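Long-range contacts in (R)-specific secondary-alkylsulfatase (Pseudomonas sp., PDB 4AXH), which hydrolyses secondary alkyl sulfates enantioselectively with strict inversion of configuration, turning (R)-sulfate esters into (S)-alcohols and sulfate at a two-zinc centre: residues A[57-62]-A[355-360]; A[122-127]-A[298-303]; A[283-288]-A[342-347]; A[306-311]-A[349-354]. All coordinates share one frame; numbering follows the deposited sequence.

Contact 1: residues A[57-62]-A[355-360]. With ZN (zinc ion), chain C.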
# COMPACT_ATOMS: atom_id res chain seq x y z
N ARG A 57 22.01 -0.87 -31.49
CA ARG A 57 21.09 -1.87 -32.02
C ARG A 57 21.30 -3.22 -31.34
O ARG A 57 20.76 -4.22 -31.78
CB ARG A 57 21.22 -1.99 -33.54
CG ARG A 57 20.82 -0.73 -34.30
CD ARG A 57 20.76 -1.02 -35.78
NE ARG A 57 19.67 -1.94 -36.08
CZ ARG A 57 18.42 -1.58 -36.38
NH1 ARG A 57 18.10 -0.30 -36.49
NH2 ARG A 57 17.50 -2.51 -36.61
N GLU A 58 22.04 -3.23 -30.21
CA GLU A 58 22.32 -4.42 -29.39
C GLU A 58 21.05 -5.24 -29.11
O GLU A 58 21.11 -6.46 -29.20
CB GLU A 58 22.97 -4.00 -28.07
CG GLU A 58 24.49 -4.01 -28.09
CD GLU A 58 25.14 -4.19 -26.73
OE1 GLU A 58 24.75 -5.14 -26.00
OE2 GLU A 58 26.05 -3.40 -26.39
N GLU A 59 19.91 -4.57 -28.81
CA GLU A 59 18.66 -5.25 -28.53
C GLU A 59 18.09 -5.95 -29.77
O GLU A 59 17.61 -7.07 -29.63
CB GLU A 59 17.64 -4.33 -27.83
CG GLU A 59 18.10 -3.85 -26.46
CD GLU A 59 16.99 -3.50 -25.48
OE1 GLU A 59 16.02 -2.83 -25.88
OE2 GLU A 59 17.12 -3.88 -24.29
N PHE A 60 18.18 -5.31 -30.97
CA PHE A 60 17.76 -5.89 -32.24
C PHE A 60 18.58 -7.12 -32.56
O PHE A 60 18.02 -8.09 -33.05
CB PHE A 60 17.86 -4.90 -33.39
CG PHE A 60 16.70 -3.94 -33.40
CD1 PHE A 60 15.40 -4.40 -33.61
CD2 PHE A 60 16.91 -2.59 -33.22
CE1 PHE A 60 14.33 -3.52 -33.59
CE2 PHE A 60 15.85 -1.71 -33.23
CZ PHE A 60 14.56 -2.18 -33.41
N GLU A 61 19.89 -7.10 -32.24
CA GLU A 61 20.79 -8.23 -32.44
C GLU A 61 20.41 -9.33 -31.46
O GLU A 61 20.37 -10.49 -31.85
CB GLU A 61 22.27 -7.82 -32.28
CG GLU A 61 23.24 -8.80 -32.93
CD GLU A 61 24.60 -8.96 -32.27
OE1 GLU A 61 25.44 -8.02 -32.40
OE2 GLU A 61 24.85 -10.02 -31.66
N ALA A 62 20.13 -8.97 -30.19
CA ALA A 62 19.76 -9.94 -29.16
C ALA A 62 18.36 -10.56 -29.38
O ALA A 62 18.11 -11.68 -28.98
CB ALA A 62 19.84 -9.32 -27.81
N HIS A 355 9.37 -12.72 -20.46
CA HIS A 355 8.89 -11.64 -21.28
C HIS A 355 10.12 -11.15 -21.96
O HIS A 355 11.16 -11.04 -21.30
CB HIS A 355 8.27 -10.50 -20.46
CG HIS A 355 6.94 -10.83 -19.91
ND1 HIS A 355 5.85 -11.01 -20.73
CD2 HIS A 355 6.57 -11.02 -18.63
CE1 HIS A 355 4.85 -11.29 -19.92
NE2 HIS A 355 5.24 -11.31 -18.65
N ASN A 356 10.05 -10.89 -23.28
CA ASN A 356 11.14 -10.34 -24.10
C ASN A 356 12.37 -11.21 -24.35
O ASN A 356 12.39 -12.39 -24.01
CB ASN A 356 11.54 -8.94 -23.64
CG ASN A 356 10.38 -8.06 -23.30
OD1 ASN A 356 10.09 -7.83 -22.13
ND2 ASN A 356 9.70 -7.54 -24.31
N TRP A 357 13.38 -10.61 -24.97
CA TRP A 357 14.61 -11.20 -25.48
C TRP A 357 15.68 -11.47 -24.43
O TRP A 357 15.73 -10.79 -23.39
CB TRP A 357 15.19 -10.32 -26.63
CG TRP A 357 15.24 -8.89 -26.27
CD1 TRP A 357 16.24 -8.24 -25.61
CD2 TRP A 357 14.14 -7.97 -26.34
NE1 TRP A 357 15.85 -6.95 -25.34
CE2 TRP A 357 14.57 -6.76 -25.76
CE3 TRP A 357 12.82 -8.07 -26.84
CZ2 TRP A 357 13.74 -5.62 -25.70
CZ3 TRP A 357 11.99 -6.96 -26.73
CH2 TRP A 357 12.45 -5.75 -26.18
N PRO A 358 16.65 -12.37 -24.75
CA PRO A 358 17.74 -12.64 -23.81
C PRO A 358 18.89 -11.63 -23.87
O PRO A 358 19.04 -10.96 -24.86
CB PRO A 358 18.25 -14.03 -24.28
CG PRO A 358 17.29 -14.51 -25.33
CD PRO A 358 16.76 -13.27 -25.92
N VAL A 359 19.71 -11.51 -22.83
CA VAL A 359 20.90 -10.67 -22.88
C VAL A 359 22.11 -11.61 -22.85
O VAL A 359 22.18 -12.46 -21.98
CB VAL A 359 20.96 -9.49 -21.86
CG1 VAL A 359 20.88 -9.96 -20.43
CG2 VAL A 359 22.21 -8.62 -22.09
N TRP A 360 23.00 -11.52 -23.84
CA TRP A 360 24.15 -12.44 -24.00
C TRP A 360 25.47 -11.90 -23.48
O TRP A 360 25.72 -10.70 -23.58
CB TRP A 360 24.35 -12.86 -25.47
CG TRP A 360 23.10 -13.06 -26.28
CD1 TRP A 360 22.32 -12.08 -26.82
CD2 TRP A 360 22.44 -14.30 -26.58
NE1 TRP A 360 21.23 -12.63 -27.43
CE2 TRP A 360 21.32 -13.99 -27.37
CE3 TRP A 360 22.74 -15.66 -26.32
CZ2 TRP A 360 20.44 -14.98 -27.85
CZ3 TRP A 360 21.87 -16.63 -26.80
CH2 TRP A 360 20.73 -16.29 -27.53
ZN ZN C . 4.51 -12.22 -17.05
O HOH W 1 3.24 -11.58 -15.49
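A62 packs against W357, P358 and W360, and one turn earlier in the same helix E59 meets the indole of W357. The methyl of A62 points at the 355-360 segment. Its CB lies 3.5 Å from the carbonyl O of P358 and 3.8 Å from CD1 of W360. The W360 indole comes in edge-on: its NE1 is 3.5 Å from CA of A62, and that CA lies near the ring plane. A62 CB meets the W357 ring obliquely, 4.4 Å from its CD1, and CB of W357 is 4.0 Å from A62 O.

The second segment runs from a metal ligand to a sheet edge. H355 binds a zinc through NE2 at 2.0 Å, in a site completed by D183, H184, D310 and a water. H355 is the last of the zinc ligands along the chain, within the metallo-beta-lactamase fold. The following loop carries W357, and strand 359-360 is one of the two outermost strands of the six-stranded sheet.

E59 and W357 share one polar link. NE1 of W357 gives a weak hydrogen bond to OE2 of E59 at 3.5 Å, with an N-H...O angle of 155°. OE2 sits at the indole edge, in its plane, while the carboxylate is turned 78° to the ring. OE1 of E59 lies 3.6 Å from CZ2 of W357. The backbone O of E59 lies over one face of this indole. OE1 also has a long, weak ion pair with R107 of helix 103-111, a helix that packs on W357 through Q108 and L111.

Contact 2: residues A[122-127]-A[298-303]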
# COMPACT_ATOMS: atom_id res chain seq x y z
N PRO A 122 22.19 -25.17 -27.64
CA PRO A 122 21.64 -26.47 -28.06
C PRO A 122 20.94 -27.12 -26.86
O PRO A 122 21.44 -26.95 -25.74
CB PRO A 122 22.87 -27.26 -28.52
CG PRO A 122 23.92 -26.20 -28.78
CD PRO A 122 23.67 -25.14 -27.78
N LYS A 123 19.72 -27.75 -27.10
CA LYS A 123 18.84 -28.37 -26.07
C LYS A 123 18.04 -27.29 -25.27
O LYS A 123 17.38 -27.64 -24.29
CB LYS A 123 19.63 -29.26 -25.07
CG LYS A 123 20.17 -30.59 -25.59
CD LYS A 123 20.88 -31.35 -24.43
CE LYS A 123 21.10 -32.82 -24.73
NZ LYS A 123 21.32 -33.64 -23.51
N LEU A 124 18.12 -26.00 -25.66
CA LEU A 124 17.48 -24.88 -24.95
C LEU A 124 16.88 -23.86 -25.92
O LEU A 124 17.61 -23.13 -26.60
CB LEU A 124 18.48 -24.22 -24.01
CG LEU A 124 17.92 -23.29 -22.96
CD1 LEU A 124 17.21 -24.07 -21.87
CD2 LEU A 124 19.01 -22.42 -22.35
N TYR A 125 15.55 -23.85 -25.99
CA TYR A 125 14.79 -23.02 -26.90
C TYR A 125 13.77 -22.14 -26.17
O TYR A 125 13.51 -22.30 -24.97
CB TYR A 125 14.11 -23.87 -27.98
CG TYR A 125 15.07 -24.76 -28.72
CD1 TYR A 125 15.50 -25.97 -28.17
CD2 TYR A 125 15.58 -24.40 -29.96
CE1 TYR A 125 16.45 -26.76 -28.82
CE2 TYR A 125 16.49 -25.22 -30.64
CZ TYR A 125 16.93 -26.39 -30.06
OH TYR A 125 17.84 -27.19 -30.70
N GLN A 126 13.20 -21.18 -26.91
CA GLN A 126 12.24 -20.26 -26.36
C GLN A 126 11.23 -19.90 -27.43
O GLN A 126 11.61 -19.71 -28.60
CB GLN A 126 12.98 -19.02 -25.87
CG GLN A 126 12.37 -18.36 -24.66
CD GLN A 126 13.38 -17.53 -23.88
OE1 GLN A 126 13.26 -17.57 -22.57
NE2 GLN A 126 14.21 -16.80 -24.45
N VAL A 127 9.95 -19.83 -27.04
CA VAL A 127 8.88 -19.39 -27.91
C VAL A 127 8.47 -18.05 -27.35
O VAL A 127 8.07 -17.94 -26.17
CB VAL A 127 7.68 -20.36 -28.05
CG1 VAL A 127 6.64 -19.80 -29.04
CG2 VAL A 127 8.13 -21.75 -28.50
N ILE A 298 15.16 -19.15 -11.91
CA ILE A 298 15.59 -20.50 -12.21
C ILE A 298 16.96 -20.45 -12.88
O ILE A 298 17.09 -19.88 -13.97
CB ILE A 298 14.54 -21.29 -13.04
CG1 ILE A 298 13.15 -21.25 -12.37
CG2 ILE A 298 15.00 -22.75 -13.30
CD1 ILE A 298 12.21 -20.35 -12.99
N TYR A 299 17.97 -20.99 -12.22
CA TYR A 299 19.31 -21.05 -12.79
C TYR A 299 19.52 -22.46 -13.36
O TYR A 299 18.98 -23.44 -12.84
CB TYR A 299 20.40 -20.62 -11.76
CG TYR A 299 21.83 -20.79 -12.22
CD1 TYR A 299 22.38 -19.93 -13.17
CD2 TYR A 299 22.66 -21.76 -11.66
CE1 TYR A 299 23.71 -20.07 -13.58
CE2 TYR A 299 23.99 -21.89 -12.04
CZ TYR A 299 24.51 -21.05 -13.01
OH TYR A 299 25.81 -21.24 -13.43
N LEU A 300 20.23 -22.54 -14.47
CA LEU A 300 20.53 -23.78 -15.14
C LEU A 300 22.03 -24.00 -15.07
O LEU A 300 22.77 -23.52 -15.94
CB LEU A 300 20.00 -23.80 -16.59
CG LEU A 300 18.50 -23.64 -16.70
CD1 LEU A 300 18.08 -23.55 -18.15
CD2 LEU A 300 17.77 -24.77 -15.98
N PRO A 301 22.50 -24.67 -13.98
CA PRO A 301 23.95 -24.88 -13.82
C PRO A 301 24.65 -25.55 -15.00
O PRO A 301 25.74 -25.13 -15.36
CB PRO A 301 24.10 -25.61 -12.48
CG PRO A 301 22.74 -26.06 -12.12
CD PRO A 301 21.75 -25.24 -12.84
N GLN A 302 23.97 -26.50 -15.67
CA GLN A 302 24.50 -27.23 -16.83
C GLN A 302 24.69 -26.34 -18.04
O GLN A 302 25.61 -26.58 -18.83
CB GLN A 302 23.59 -28.39 -17.23
CG GLN A 302 23.45 -29.50 -16.20
CD GLN A 302 22.19 -30.31 -16.43
OE1 GLN A 302 21.28 -29.95 -17.21
NE2 GLN A 302 22.09 -31.42 -15.74
N PHE A 303 23.81 -25.34 -18.20
CA PHE A 303 23.78 -24.46 -19.36
C PHE A 303 24.46 -23.11 -19.12
O PHE A 303 24.74 -22.40 -20.10
CB PHE A 303 22.32 -24.22 -19.77
CG PHE A 303 21.60 -25.42 -20.33
CD1 PHE A 303 21.00 -26.35 -19.48
CD2 PHE A 303 21.46 -25.59 -21.70
CE1 PHE A 303 20.35 -27.46 -20.00
CE2 PHE A 303 20.78 -26.69 -22.21
CZ PHE A 303 20.24 -27.62 -21.36
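F303 lays its ring against L124, and the contact between these segments is mainly apolar. CE2 of F303 is 3.8 Å from CB of L124. One branch of the leucine, CD1, lies over a face of the ring, while CD2 is 4.1 Å from F303 CD2. L124 also meets L300 tip to tip, their CD1 methyls 3.9 Å apart. CG of L124 stands anti to the backbone N (chi1 -165°), on a side chain that points at the other segment. CB of K123 adds to the apolar group from the ring edge, 4.0 Å from CE2 of F303, and the rest of its long chain leads away.

One polar atom takes part. The carbonyl O of P122 lies at the edge of the F303 ring, near its plane, 3.6 Å from CE2. No hydrogen bond links the two segments.

The two segments belong to different sheets of the metallo-beta-lactamase fold, whose sheets pack face to face. Strand 124-128 is in the eight-stranded sheet and strand 296-300 in the six-stranded one. F303 sits in the turn between strands 296-300 and 305-307. V305 of the latter strand touches both L124 and L300, and L300 also packs on L282 of strand 280-286.

Contact 3: residues A[283-288]-A[342-347]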
# COMPACT_ATOMS: atom_id res chain seq x y z
N GLU A 283 18.26 -25.06 -10.34
CA GLU A 283 18.45 -24.37 -9.07
C GLU A 283 17.41 -23.25 -9.12
O GLU A 283 17.38 -22.45 -10.07
CB GLU A 283 19.87 -23.81 -8.91
CG GLU A 283 20.15 -23.25 -7.51
CD GLU A 283 21.59 -22.91 -7.13
OE1 GLU A 283 22.51 -23.27 -7.89
OE2 GLU A 283 21.79 -22.29 -6.06
N PHE A 284 16.53 -23.25 -8.14
CA PHE A 284 15.47 -22.27 -7.95
C PHE A 284 15.85 -21.33 -6.82
O PHE A 284 16.34 -21.77 -5.78
CB PHE A 284 14.17 -23.00 -7.58
CG PHE A 284 13.69 -24.10 -8.53
CD1 PHE A 284 13.11 -23.78 -9.76
CD2 PHE A 284 13.77 -25.44 -8.17
CE1 PHE A 284 12.66 -24.77 -10.62
CE2 PHE A 284 13.30 -26.44 -9.04
CZ PHE A 284 12.77 -26.10 -10.27
N GLN A 285 15.62 -20.02 -7.02
CA GLN A 285 15.86 -18.98 -6.02
C GLN A 285 14.54 -18.28 -5.71
O GLN A 285 14.02 -17.58 -6.57
CB GLN A 285 16.88 -17.95 -6.52
CG GLN A 285 17.02 -16.71 -5.60
CD GLN A 285 17.62 -15.48 -6.23
OE1 GLN A 285 17.78 -15.37 -7.47
NE2 GLN A 285 17.92 -14.49 -5.38
N LEU A 286 14.01 -18.45 -4.49
CA LEU A 286 12.76 -17.81 -4.12
C LEU A 286 12.89 -16.29 -4.09
O LEU A 286 13.73 -15.76 -3.37
CB LEU A 286 12.29 -18.30 -2.73
CG LEU A 286 11.58 -19.66 -2.61
CD1 LEU A 286 11.22 -19.94 -1.15
CD2 LEU A 286 10.29 -19.69 -3.39
N THR A 287 12.06 -15.58 -4.87
CA THR A 287 12.01 -14.10 -4.90
C THR A 287 10.64 -13.61 -4.46
O THR A 287 10.04 -12.75 -5.10
CB THR A 287 12.43 -13.54 -6.26
OG1 THR A 287 11.52 -14.01 -7.23
CG2 THR A 287 13.83 -13.91 -6.66
N LEU A 288 10.14 -14.17 -3.35
CA LEU A 288 8.80 -13.88 -2.82
C LEU A 288 8.52 -12.44 -2.46
O LEU A 288 9.25 -11.83 -1.67
CB LEU A 288 8.40 -14.81 -1.65
CG LEU A 288 8.65 -16.33 -1.81
CD1 LEU A 288 8.29 -17.06 -0.53
CD2 LEU A 288 7.89 -16.93 -3.00
N GLU A 342 24.96 -11.78 -7.29
CA GLU A 342 26.01 -12.37 -6.49
C GLU A 342 26.07 -13.89 -6.67
O GLU A 342 27.14 -14.40 -6.93
CB GLU A 342 25.79 -11.97 -5.03
CG GLU A 342 26.71 -12.65 -4.03
CD GLU A 342 26.58 -12.13 -2.61
OE1 GLU A 342 25.52 -11.56 -2.25
OE2 GLU A 342 27.57 -12.27 -1.85
N LYS A 343 24.92 -14.60 -6.60
CA LYS A 343 24.89 -16.06 -6.74
C LYS A 343 25.14 -16.62 -8.14
O LYS A 343 25.70 -17.71 -8.27
CB LYS A 343 23.59 -16.65 -6.16
CG LYS A 343 23.71 -17.20 -4.73
CD LYS A 343 23.52 -18.73 -4.71
CE LYS A 343 23.35 -19.34 -3.33
NZ LYS A 343 24.66 -19.50 -2.62
N TYR A 344 24.70 -15.89 -9.18
CA TYR A 344 24.79 -16.41 -10.55
C TYR A 344 25.55 -15.59 -11.56
O TYR A 344 25.95 -16.15 -12.58
CB TYR A 344 23.39 -16.78 -11.09
CG TYR A 344 22.55 -17.57 -10.11
CD1 TYR A 344 22.92 -18.86 -9.72
CD2 TYR A 344 21.42 -17.00 -9.52
CE1 TYR A 344 22.16 -19.57 -8.80
CE2 TYR A 344 20.66 -17.71 -8.59
CZ TYR A 344 21.03 -19.00 -8.23
OH TYR A 344 20.31 -19.69 -7.29
N GLY A 345 25.77 -14.31 -11.28
CA GLY A 345 26.46 -13.37 -12.16
C GLY A 345 27.77 -13.84 -12.77
O GLY A 345 27.98 -13.67 -13.97
N ASP A 346 28.63 -14.47 -11.95
CA ASP A 346 29.93 -15.00 -12.40
C ASP A 346 29.83 -16.35 -13.13
O ASP A 346 30.77 -16.70 -13.85
CB ASP A 346 30.91 -15.10 -11.22
CG ASP A 346 31.00 -13.86 -10.35
OD1 ASP A 346 30.97 -12.73 -10.92
OD2 ASP A 346 31.11 -14.00 -9.11
N ARG A 347 28.67 -17.06 -12.96
CA ARG A 347 28.29 -18.38 -13.54
C ARG A 347 27.28 -18.30 -14.70
O ARG A 347 26.70 -19.34 -15.06
CB ARG A 347 27.62 -19.20 -12.46
CG ARG A 347 28.52 -19.80 -11.44
CD ARG A 347 27.73 -20.81 -10.66
NE ARG A 347 26.92 -20.29 -9.57
CZ ARG A 347 26.18 -21.07 -8.80
NH1 ARG A 347 26.11 -22.38 -9.04
NH2 ARG A 347 25.53 -20.57 -7.77
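E283 and Y344 are linked by a weak hydrogen bond. OH of Y344 gives it to OE2 of E283 at 3.2 Å. The carboxylate plane stands 85° from the phenol ring, and CD of E283 sits at the ring edge, in its plane, beside CE1 of Y344. Chi1 of E283 is -173°, which sets CG anti to the backbone N. Beyond CG the chain stays extended, and the carboxylate reaches the helix.

Charged groups add a looser attraction. NH1 of R347 is 3.9 Å from OE1 of E283, a long salt bridge. The guanidinium is held elsewhere: NE and NH2 of R347 both bond the carbonyl O of K343, a side-on grip on one atom, NE at 3.1 Å. That oxygen lies in the guanidinium plane. This grip probably sets how R347 faces the glutamate. OE1 of E283 has a second long, weak ion pair with R274. These positive groups would be expected to favour the charged form of the carboxylate.

The remaining contacts are packing. OE1 of Q285 lies on the other side of the hydroxyl, in the ring plane and 3.9 Å from CE2 of Y344. OE1 of Q285 accepts a hydrogen bond from ND2 of N297. K343, the residue before Y344 in the same helix, lays its CB over the centre of the ring.

Y344 thus lies between the C-terminal part of helix 330-344 and the sheet it packs on in the metallo-beta-lactamase fold. Its ring stacks on Y299 of strand 296-300 and touches Y272 of strand 272-277, the strands that flank strand 280-286.

Contact 4: residues A[306-311]-A[349-354]. With ZN (zinc ion), chain D; ZN (zinc ion), chain C.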
# COMPACT_ATOMS: atom_id res chain seq x y z
N LEU A 306 20.71 -18.00 -16.86
CA LEU A 306 19.87 -17.58 -15.74
C LEU A 306 18.52 -17.10 -16.24
O LEU A 306 18.46 -16.30 -17.18
CB LEU A 306 20.57 -16.54 -14.84
CG LEU A 306 19.75 -15.92 -13.69
CD1 LEU A 306 19.51 -16.90 -12.57
CD2 LEU A 306 20.40 -14.69 -13.17
N ASN A 307 17.45 -17.62 -15.64
CA ASN A 307 16.09 -17.21 -15.98
C ASN A 307 15.50 -16.46 -14.78
O ASN A 307 15.33 -17.04 -13.70
CB ASN A 307 15.23 -18.37 -16.47
CG ASN A 307 13.90 -17.90 -17.01
OD1 ASN A 307 13.35 -16.89 -16.58
ND2 ASN A 307 13.35 -18.62 -17.98
N THR A 308 15.20 -15.18 -14.98
CA THR A 308 14.71 -14.25 -13.96
C THR A 308 13.21 -14.02 -13.96
O THR A 308 12.76 -13.00 -13.42
CB THR A 308 15.42 -12.91 -14.11
OG1 THR A 308 15.01 -12.32 -15.35
CG2 THR A 308 16.92 -13.05 -14.06
N ALA A 309 12.43 -14.95 -14.58
CA ALA A 309 10.97 -14.84 -14.67
C ALA A 309 10.64 -13.41 -15.19
O ALA A 309 11.16 -13.04 -16.25
CB ALA A 309 10.34 -15.10 -13.30
N ASP A 310 9.84 -12.62 -14.43
CA ASP A 310 9.46 -11.21 -14.71
C ASP A 310 10.13 -10.23 -13.72
O ASP A 310 9.70 -9.06 -13.62
CB ASP A 310 7.95 -11.01 -14.61
CG ASP A 310 7.10 -11.87 -15.50
OD1 ASP A 310 7.68 -12.69 -16.26
OD2 ASP A 310 5.86 -11.72 -15.46
N ASN A 311 11.17 -10.73 -12.99
CA ASN A 311 11.88 -9.96 -11.99
C ASN A 311 12.77 -8.86 -12.52
O ASN A 311 13.08 -7.91 -11.78
CB ASN A 311 12.63 -10.89 -11.06
CG ASN A 311 11.69 -11.81 -10.36
OD1 ASN A 311 10.67 -11.37 -9.81
ND2 ASN A 311 11.96 -13.09 -10.47
N ASP A 349 26.24 -16.99 -18.72
CA ASP A 349 26.66 -16.54 -20.05
C ASP A 349 25.54 -15.82 -20.77
O ASP A 349 25.78 -14.91 -21.54
CB ASP A 349 27.17 -17.72 -20.90
CG ASP A 349 28.49 -18.35 -20.45
OD1 ASP A 349 29.18 -17.75 -19.57
OD2 ASP A 349 28.84 -19.44 -20.97
N VAL A 350 24.31 -16.26 -20.57
CA VAL A 350 23.14 -15.66 -21.21
C VAL A 350 22.01 -15.67 -20.24
O VAL A 350 21.71 -16.70 -19.67
CB VAL A 350 22.77 -16.26 -22.59
CG1 VAL A 350 23.08 -17.75 -22.66
CG2 VAL A 350 21.33 -15.95 -22.98
N LEU A 351 21.40 -14.50 -20.04
CA LEU A 351 20.24 -14.34 -19.17
C LEU A 351 18.98 -14.47 -20.04
O LEU A 351 18.90 -13.86 -21.10
CB LEU A 351 20.29 -12.96 -18.49
CG LEU A 351 19.13 -12.59 -17.60
CD1 LEU A 351 19.60 -11.84 -16.42
CD2 LEU A 351 18.14 -11.71 -18.32
N ILE A 352 18.01 -15.28 -19.60
CA ILE A 352 16.72 -15.41 -20.30
C ILE A 352 15.55 -14.96 -19.41
O ILE A 352 15.69 -14.87 -18.19
CB ILE A 352 16.48 -16.76 -21.03
CG1 ILE A 352 16.35 -17.92 -20.04
CG2 ILE A 352 17.55 -17.00 -22.13
CD1 ILE A 352 15.67 -19.11 -20.58
N GLN A 353 14.43 -14.61 -20.02
CA GLN A 353 13.28 -14.13 -19.26
C GLN A 353 11.97 -14.71 -19.77
O GLN A 353 11.96 -15.38 -20.81
CB GLN A 353 13.22 -12.60 -19.34
CG GLN A 353 14.34 -11.89 -18.61
CD GLN A 353 14.82 -10.75 -19.42
OE1 GLN A 353 14.76 -10.76 -20.65
NE2 GLN A 353 15.33 -9.77 -18.74
N GLN A 354 10.87 -14.42 -19.06
CA GLN A 354 9.55 -14.91 -19.45
C GLN A 354 8.72 -13.82 -20.16
O GLN A 354 7.54 -14.00 -20.48
CB GLN A 354 8.85 -15.60 -18.27
CG GLN A 354 9.67 -16.77 -17.68
CD GLN A 354 9.83 -17.90 -18.69
OE1 GLN A 354 10.83 -18.02 -19.41
NE2 GLN A 354 8.84 -18.75 -18.77
ZN ZN D . 4.45 -11.72 -13.79
ZN ZN C . 4.51 -12.22 -17.05
O HOH W 1 3.24 -11.58 -15.49
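N307 and I352 pair across two neighbouring parallel strands, as do L306 and L351. Helix 330-344 lies between the strands in sequence, making a beta-alpha-beta crossover of the metallo-beta-lactamase fold. L306 O accepts from I352 N at 2.7 Å, and T308 N bonds I352 O.

On the face of N307 and I352, CG of N307 is anti to the backbone N (chi1 -172°), and the amide it carries passes across the isoleucine, with ND2 of N307 3.5 Å from CD1 of I352. Farther on, N307 and Q354 meet at about a right angle, their amide planes 54° apart. ND2 of N307 bonds OE1 of Q354 at 3.0 Å. The bond is straight at the hydrogen, 169°, and leaves in the asparagine plane but arrives from above the glutamine carbonyl plane. T136 bonds the same OE1, and D148 takes NE2 of Q354. OD1 of N307 accepts from A309 N in an Asx turn.

L306 and L351 touch on the opposite face. Just past the strand end, CG2 of T308 meets CD1 of L351 at 3.8 Å, the side chains crossing at about a right angle. T308 and Q353 run side by side, with OG1 of T308 3.4 Å from CG of Q353.

A type II' turn from T308 to N311 follows. A309 O accepts from Q354 N. OD2 of D310 bridges both zinc ions, at 2.2 Å from chain D zinc and 2.1 Å from chain C zinc.

All four contacts reach the six-stranded sheet. Contacts 1 and 4 both reach the metals: D310 of contact 4 bridges the two zincs, and H355 of contact 1 binds one of them, with one water at both sites. Their centres are about 12 Å apart, and V359 O to L351 N is 2.9 Å, a probable hydrogen bond between strands 359-360 and 350-352. Contacts 2 and 3 are each centred about 10 Å from contact 4. A probable hydrogen bond, I298 N to N307 O at 2.8 Å, joins contacts 2 and 4. Two more from Y299 join contacts 2 and 3, its N to E283 O and its OH to R347 O. Contacts 1 and 3 do not touch.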